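Local coordinates for ATP binding motif-containing protein PilF (Thermus thermophilus, PDB 5IT5), which binds ATP and probably hydrolyses it, serving as the hexameric motor ATPase of type IV pilus assembly, of which this chain is the core ATPase region, at residues A[85-90]-A[104-109]; A[4-9]-A[42-47]. All coordinates share one frame; numbering follows the deposited sequence.

Interaction 1 of 2, residues A[85-90]-A[104-109]; sequences IDVDLR and MRLLKK. With ATP (adenosine-5'-triphosphate), chain H.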
loop_
_atom_site.group_PDB
_atom_site.type_symbol
_atom_site.label_atom_id
_atom_site.label_comp_id
_atom_site.label_asym_id
_atom_site.label_seq_id
_atom_site.Cartn_x
_atom_site.Cartn_y
_atom_site.Cartn_z
ATOM N N ILE A 85 -7.723 -58.357 14.789
ATOM C CA ILE A 85 -7.435 -57.156 14.029
ATOM C C ILE A 85 -7.368 -55.907 14.874
ATOM O O ILE A 85 -8.329 -55.550 15.563
ATOM C CB ILE A 85 -8.483 -56.934 12.949
ATOM C CG1 ILE A 85 -8.246 -57.903 11.805
ATOM C CG2 ILE A 85 -8.437 -55.499 12.431
ATOM C CD1 ILE A 85 -8.912 -57.450 10.563
ATOM N N ASP A 86 -6.227 -55.234 14.812
ATOM C CA ASP A 86 -6.117 -53.910 15.388
ATOM C C ASP A 86 -5.535 -53.009 14.331
ATOM O O ASP A 86 -4.390 -53.202 13.922
ATOM C CB ASP A 86 -5.245 -53.913 16.635
ATOM C CG ASP A 86 -5.525 -52.733 17.534
ATOM O OD1 ASP A 86 -5.708 -51.612 17.006
ATOM O OD2 ASP A 86 -5.575 -52.924 18.766
ATOM N N VAL A 87 -6.320 -52.043 13.870
ATOM C CA VAL A 87 -5.852 -51.183 12.805
ATOM C C VAL A 87 -6.338 -49.768 13.039
ATOM O O VAL A 87 -7.434 -49.563 13.551
ATOM C CB VAL A 87 -6.314 -51.704 11.418
ATOM C CG1 VAL A 87 -7.827 -51.646 11.293
ATOM C CG2 VAL A 87 -5.655 -50.921 10.291
ATOM N N ASP A 88 -5.487 -48.799 12.712
ATOM C CA ASP A 88 -5.886 -47.402 12.662
ATOM C C ASP A 88 -6.323 -47.041 11.238
ATOM O O ASP A 88 -5.632 -47.370 10.262
ATOM C CB ASP A 88 -4.733 -46.507 13.110
ATOM C CG ASP A 88 -4.729 -46.249 14.604
ATOM O OD1 ASP A 88 -5.572 -46.827 15.326
ATOM O OD2 ASP A 88 -3.859 -45.471 15.053
ATOM N N LEU A 89 -7.474 -46.384 11.121
ATOM C CA LEU A 89 -7.998 -45.945 9.823
ATOM C C LEU A 89 -8.206 -44.443 9.826
ATOM O O LEU A 89 -8.630 -43.876 10.830
ATOM C CB LEU A 89 -9.321 -46.647 9.507
ATOM C CG LEU A 89 -9.406 -48.160 9.771
ATOM C CD1 LEU A 89 -10.808 -48.688 9.543
ATOM C CD2 LEU A 89 -8.425 -48.929 8.902
ATOM N N ARG A 90 -7.898 -43.778 8.724
ATOM C CA ARG A 90 -8.375 -42.404 8.574
ATOM C C ARG A 90 -9.498 -42.454 7.554
ATOM O O ARG A 90 -9.389 -43.151 6.542
ATOM C CB ARG A 90 -7.247 -41.450 8.172
ATOM C CG ARG A 90 -6.521 -41.838 6.895
ATOM C CD ARG A 90 -5.385 -40.869 6.591
ATOM N NE ARG A 90 -5.933 -39.560 6.306
ATOM C CZ ARG A 90 -6.372 -39.155 5.118
ATOM N NH1 ARG A 90 -6.296 -39.960 4.058
ATOM N NH2 ARG A 90 -6.876 -37.931 4.993
ATOM N N MET A 104 -11.608 -45.269 3.234
ATOM C CA MET A 104 -10.934 -45.656 4.471
ATOM C C MET A 104 -9.503 -46.043 4.190
ATOM O O MET A 104 -9.243 -47.018 3.474
ATOM C CB MET A 104 -11.653 -46.827 5.147
ATOM C CG MET A 104 -13.125 -46.602 5.342
ATOM S SD MET A 104 -13.949 -48.002 6.084
ATOM C CE MET A 104 -14.113 -47.405 7.762
ATOM N N ARG A 105 -8.573 -45.279 4.742
ATOM C CA ARG A 105 -7.167 -45.617 4.574
ATOM C C ARG A 105 -6.674 -46.442 5.761
ATOM O O ARG A 105 -6.847 -46.047 6.918
ATOM C CB ARG A 105 -6.329 -44.351 4.409
ATOM C CG ARG A 105 -4.874 -44.626 4.087
ATOM C CD ARG A 105 -4.325 -43.636 3.071
ATOM N NE ARG A 105 -3.200 -44.218 2.338
ATOM C CZ ARG A 105 -2.770 -43.796 1.148
ATOM N NH1 ARG A 105 -3.371 -42.781 0.525
ATOM N NH2 ARG A 105 -1.737 -44.405 0.573
ATOM N N LEU A 106 -6.082 -47.597 5.476
ATOM C CA LEU A 106 -5.479 -48.418 6.514
ATOM C C LEU A 106 -4.088 -47.884 6.782
ATOM O O LEU A 106 -3.291 -47.704 5.854
ATOM C CB LEU A 106 -5.415 -49.884 6.100
ATOM C CG LEU A 106 -6.658 -50.754 6.314
ATOM C CD1 LEU A 106 -7.874 -50.214 5.560
ATOM C CD2 LEU A 106 -6.371 -52.176 5.893
ATOM N N LEU A 107 -3.803 -47.612 8.050
ATOM C CA LEU A 107 -2.521 -47.047 8.430
ATOM C C LEU A 107 -1.586 -48.127 8.958
ATOM O O LEU A 107 -2.032 -49.059 9.634
ATOM C CB LEU A 107 -2.727 -45.946 9.468
ATOM C CG LEU A 107 -3.712 -44.844 9.048
ATOM C CD1 LEU A 107 -3.803 -43.803 10.138
ATOM C CD2 LEU A 107 -3.343 -44.196 7.708
ATOM N N LYS A 108 -0.296 -48.003 8.635
ATOM C CA LYS A 108 0.742 -48.898 9.149
ATOM C C LYS A 108 1.124 -48.571 10.590
ATOM O O LYS A 108 0.732 -47.528 11.133
ATOM C CB LYS A 108 1.992 -48.830 8.278
ATOM C CG LYS A 108 1.786 -49.256 6.842
ATOM C CD LYS A 108 1.543 -50.743 6.719
ATOM C CE LYS A 108 1.543 -51.185 5.261
ATOM N NZ LYS A 108 1.366 -52.659 5.130
ATOM N N LYS A 109 1.910 -49.466 11.187
ATOM C CA LYS A 109 2.407 -49.336 12.559
ATOM C C LYS A 109 3.928 -49.302 12.530
ATOM O O LYS A 109 4.538 -49.622 11.503
ATOM C CB LYS A 109 1.954 -50.513 13.433
ATOM C CG LYS A 109 0.466 -50.841 13.416
ATOM C CD LYS A 109 0.208 -52.228 14.024
ATOM C CE LYS A 109 -1.275 -52.588 13.999
ATOM N NZ LYS A 109 -2.107 -51.615 14.782
HETATM P PG ATP H . 5.362 -40.749 3.089
HETATM O O1G ATP H . 5.741 -39.381 2.730
HETATM O O2G ATP H . 6.054 -41.225 4.316
HETATM O O3G ATP H . 3.944 -41.097 3.096
HETATM P PB ATP H . 5.446 -42.364 0.697
HETATM O O1B ATP H . 4.048 -42.030 0.587
HETATM O O2B ATP H . 6.215 -42.102 -0.455
HETATM O O3B ATP H . 6.058 -41.608 1.922
HETATM P PA ATP H . 5.324 -44.923 2.047
HETATM O O1A ATP H . 4.273 -44.604 2.965
HETATM O O2A ATP H . 6.590 -45.182 2.590
HETATM O O3A ATP H . 5.516 -43.917 0.865
HETATM O "O5'" ATP H . 4.909 -46.157 1.267
HETATM C "C5'" ATP H . 3.591 -46.654 1.344
HETATM C "C4'" ATP H . 3.439 -48.159 1.308
HETATM O "O4'" ATP H . 4.345 -48.755 0.447
HETATM C "C3'" ATP H . 3.695 -48.839 2.601
HETATM O "O3'" ATP H . 2.508 -48.921 3.336
HETATM C "C2'" ATP H . 4.086 -50.213 2.195
HETATM O "O2'" ATP H . 2.939 -51.012 1.998
HETATM C "C1'" ATP H . 4.714 -50.034 0.868
HETATM N N9 ATP H . 6.167 -49.993 0.954
HETATM C C8 ATP H . 6.892 -48.967 1.328
HETATM N N7 ATP H . 8.168 -49.238 1.245
HETATM C C5 ATP H . 8.275 -50.467 0.806
HETATM C C6 ATP H . 9.355 -51.375 0.494
HETATM N N6 ATP H . 10.621 -51.048 0.658
HETATM N N1 ATP H . 9.046 -52.561 0.043
HETATM C C2 ATP H . 7.805 -52.946 -0.117
HETATM N N3 ATP H . 6.771 -52.180 0.145
HETATM C C4 ATP H . 6.948 -50.950 0.605
#
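Leu89 and Leu106, a non-hydrogen-bonded pair, run side by side in the same direction, with Leu89 CD2 3.6 Å from Leu106 CD1. With CG anti to the carbonyl carbon (chi1 -45°), Leu89 also presents CD1 to Met104 CE at 4.0 Å. Val87 CG2 meets Leu106 CG at 4.1 Å, and Ile11 and Ala14 of helix 2-17 pack on Leu89 and Leu106, respectively. On the other face Arg90 CG passes Leu107 CD2 at 4.0 Å, the two side chains nearly perpendicular. Arg90 and Arg105 exchange backbone bonds, Arg105 N reaching Arg90 O at 2.9 Å, and Leu107 N donates to Asp88 O. At the polar edge Lys109 bends at its last torsion and sets NZ 2.9 Å from Asp86 O, 55° above the carbonyl plane. The carboxylate of Asp86 is farther from that ammonium group and is salt-bridged to Arg79, as Asp88 is to Arg77. Next to Lys109, the CB of Lys108 points away from 85-90, and its CE lies near ATP O3'. The two segments run at 143° to each other, in a twisted antiparallel beta hairpin (85-96 and 99-107) beyond whose second strand the chain leads to Lys108 of the ATP pocket.

Interaction 2 of 2, residues A[4-9]-A[42-47]; sequences QKFVKQ and RPYSTL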
loop_
_atom_site.group_PDB
_atom_site.type_symbol
_atom_site.label_atom_id
_atom_site.label_comp_id
_atom_site.label_asym_id
_atom_site.label_seq_id
_atom_site.Cartn_x
_atom_site.Cartn_y
_atom_site.Cartn_z
ATOM N N GLN A 4 -23.534 -52.836 9.220
ATOM C CA GLN A 4 -22.457 -53.105 10.164
ATOM C C GLN A 4 -21.658 -54.321 9.752
ATOM O O GLN A 4 -20.435 -54.321 9.919
ATOM C CB GLN A 4 -22.991 -53.289 11.583
ATOM C CG GLN A 4 -23.780 -52.103 12.085
ATOM C CD GLN A 4 -24.115 -52.185 13.566
ATOM O OE1 GLN A 4 -24.906 -53.030 13.989
ATOM N NE2 GLN A 4 -23.532 -51.287 14.359
ATOM N N LYS A 5 -22.320 -55.341 9.202
ATOM C CA LYS A 5 -21.633 -56.551 8.770
ATOM C C LYS A 5 -20.658 -56.132 7.667
ATOM O O LYS A 5 -19.466 -56.413 7.768
ATOM C CB LYS A 5 -22.651 -57.629 8.324
ATOM C CG LYS A 5 -22.291 -58.584 7.202
ATOM C CD LYS A 5 -20.992 -59.389 7.162
ATOM C CE LYS A 5 -20.821 -60.005 5.768
ATOM N NZ LYS A 5 -20.579 -58.828 4.761
ATOM N N PHE A 6 -21.145 -55.383 6.671
ATOM C CA PHE A 6 -20.347 -55.106 5.482
ATOM C C PHE A 6 -19.035 -54.386 5.803
ATOM O O PHE A 6 -17.974 -54.784 5.313
ATOM C CB PHE A 6 -21.155 -54.308 4.481
ATOM C CG PHE A 6 -20.353 -53.886 3.297
ATOM C CD1 PHE A 6 -20.061 -54.783 2.282
ATOM C CD2 PHE A 6 -19.864 -52.592 3.217
ATOM C CE1 PHE A 6 -19.314 -54.393 1.197
ATOM C CE2 PHE A 6 -19.118 -52.197 2.147
ATOM C CZ PHE A 6 -18.840 -53.091 1.130
ATOM N N VAL A 7 -19.118 -53.343 6.625
ATOM C CA VAL A 7 -17.952 -52.577 7.064
ATOM C C VAL A 7 -16.933 -53.442 7.826
ATOM O O VAL A 7 -15.728 -53.212 7.731
ATOM C CB VAL A 7 -18.370 -51.395 7.964
ATOM C CG1 VAL A 7 -17.177 -50.519 8.278
ATOM C CG2 VAL A 7 -19.474 -50.586 7.305
ATOM N N LYS A 8 -17.418 -54.431 8.575
ATOM C CA LYS A 8 -16.530 -55.368 9.270
ATOM C C LYS A 8 -15.791 -56.271 8.293
ATOM O O LYS A 8 -14.603 -56.546 8.475
ATOM C CB LYS A 8 -17.317 -56.230 10.266
ATOM C CG LYS A 8 -17.269 -55.745 11.719
ATOM C CD LYS A 8 -17.862 -54.338 11.843
ATOM C CE LYS A 8 -18.146 -53.952 13.287
ATOM N NZ LYS A 8 -18.789 -52.590 13.346
ATOM N N GLN A 9 -16.492 -56.739 7.261
ATOM C CA GLN A 9 -15.926 -57.690 6.302
ATOM C C GLN A 9 -14.888 -57.030 5.413
ATOM O O GLN A 9 -13.801 -57.587 5.204
ATOM C CB GLN A 9 -17.014 -58.316 5.416
ATOM C CG GLN A 9 -17.279 -59.778 5.701
ATOM C CD GLN A 9 -16.006 -60.613 5.758
ATOM O OE1 GLN A 9 -15.182 -60.588 4.834
ATOM N NE2 GLN A 9 -15.820 -61.334 6.871
ATOM N N ARG A 42 -8.677 -52.713 -7.178
ATOM C CA ARG A 42 -9.358 -53.940 -7.597
ATOM C C ARG A 42 -10.831 -53.875 -7.262
ATOM O O ARG A 42 -11.214 -53.277 -6.258
ATOM C CB ARG A 42 -8.768 -55.171 -6.901
ATOM C CG ARG A 42 -7.361 -55.515 -7.278
ATOM C CD ARG A 42 -6.800 -56.480 -6.261
ATOM N NE ARG A 42 -5.382 -56.716 -6.490
ATOM C CZ ARG A 42 -4.766 -57.844 -6.164
ATOM N NH1 ARG A 42 -5.463 -58.826 -5.605
ATOM N NH2 ARG A 42 -3.468 -58.000 -6.410
ATOM N N PRO A 43 -11.666 -54.517 -8.077
ATOM C CA PRO A 43 -13.081 -54.673 -7.714
ATOM C C PRO A 43 -13.213 -55.410 -6.393
ATOM O O PRO A 43 -12.462 -56.365 -6.198
ATOM C CB PRO A 43 -13.640 -55.525 -8.843
ATOM C CG PRO A 43 -12.688 -55.372 -9.963
ATOM C CD PRO A 43 -11.345 -55.127 -9.374
ATOM N N TYR A 44 -14.113 -55.010 -5.503
ATOM C CA TYR A 44 -14.364 -55.839 -4.318
ATOM C C TYR A 44 -15.801 -56.322 -4.266
ATOM O O TYR A 44 -16.059 -57.504 -4.275
ATOM C CB TYR A 44 -14.037 -55.088 -3.028
ATOM C CG TYR A 44 -14.475 -55.794 -1.754
ATOM C CD1 TYR A 44 -13.672 -56.761 -1.151
ATOM C CD2 TYR A 44 -15.673 -55.463 -1.130
ATOM C CE1 TYR A 44 -14.062 -57.381 0.011
ATOM C CE2 TYR A 44 -16.076 -56.092 0.025
ATOM C CZ TYR A 44 -15.261 -57.047 0.590
ATOM O OH TYR A 44 -15.652 -57.659 1.748
ATOM N N SER A 45 -16.735 -55.395 -4.209
ATOM C CA SER A 45 -18.128 -55.749 -4.073
ATOM C C SER A 45 -18.987 -54.775 -4.858
ATOM O O SER A 45 -18.542 -53.677 -5.184
ATOM C CB SER A 45 -18.515 -55.739 -2.599
ATOM O OG SER A 45 -19.885 -55.995 -2.395
ATOM N N THR A 46 -20.215 -55.174 -5.161
ATOM C CA THR A 46 -21.215 -54.223 -5.628
ATOM C C THR A 46 -22.422 -54.273 -4.690
ATOM O O THR A 46 -22.833 -55.344 -4.252
ATOM C CB THR A 46 -21.644 -54.508 -7.067
ATOM O OG1 THR A 46 -20.484 -54.530 -7.904
ATOM C CG2 THR A 46 -22.589 -53.421 -7.558
ATOM N N LEU A 47 -22.966 -53.111 -4.356
ATOM C CA LEU A 47 -24.073 -53.036 -3.414
ATOM C C LEU A 47 -25.250 -52.378 -4.087
ATOM O O LEU A 47 -25.068 -51.624 -5.037
ATOM C CB LEU A 47 -23.691 -52.241 -2.167
ATOM C CG LEU A 47 -22.890 -52.913 -1.057
ATOM C CD1 LEU A 47 -21.594 -53.461 -1.572
ATOM C CD2 LEU A 47 -22.622 -51.903 0.056
#
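Phe6 reaches across from helix segment 4-9 to meet Tyr44, Ser45 and Leu47 of strand segment 42-47. The axes of the two short segments approach to 11.5 Å and run nearly antiparallel, at 174°, so the contact is made by side chains. From CB, the first torsion puts CG anti to the backbone N (chi1 175°) and swings the ring across to the strand. Its CE1 is the busiest atom: Leu47 CD1 lies 3.7 Å from Phe6 CE1, while Tyr44 CE2 is 3.8 Å from the same Phe6 carbon. Ser45 OG stands obliquely to the ring. Farther round, Phe6 CZ meets both methyls of Leu47, and Phe6 CE2 meets Leu47 CD2. That CD2 sits over the ring, 4.0 Å from the Phe6 centroid and 9° off the normal, a CH-pi contact over the face. Towards Tyr44 the geometry differs, since Phe6 CE1 comes in at the edge of the tyrosine ring and close to its plane. An alanine here is likely to leave Leu47 CD2 without its aromatic face and to open a gap beside the Tyr44 edge. One turn along the helix, Gln9 CB is 4.0 Å from Tyr44 OH. Both Tyr44 and Ser45 face the helix although they are consecutive, because they form a classic beta bulge opposite Val33. Strand 40-48 is the outermost strand on its side of the six-stranded antiparallel sheet, and helix 2-17 lies on the sheet's face, running along the strand direction, its Val10 and Glu13 also touching Tyr44. Val33 of strand 30-37 also touches Phe6, while Val55 of helix 52-63 touches Leu47 and so brings the second helix against the same patch.

Overall arrangement
Both contacts belong to the same six-stranded antiparallel sheet and involve helix 2-17, and their centres are about 16 Å apart. Interaction 1 lies deeper, about 16 Å from the centre of the chain, with three buried residues, and joins two adjacent strands inside the sheet. Interaction 2 is a surface contact about 27 Å from that centre, where the helix meets the outermost strand 40-48. The chemistry follows the place: backbone bonds and a lysine-to-carbonyl bond accompany apolar packing in 85-90/104-109, which buries 528 Å², whereas 4-9/42-47 rests on aromatic and aliphatic side chains and buries 205 Å². Interaction 1 alone includes a residue of the ATP pocket.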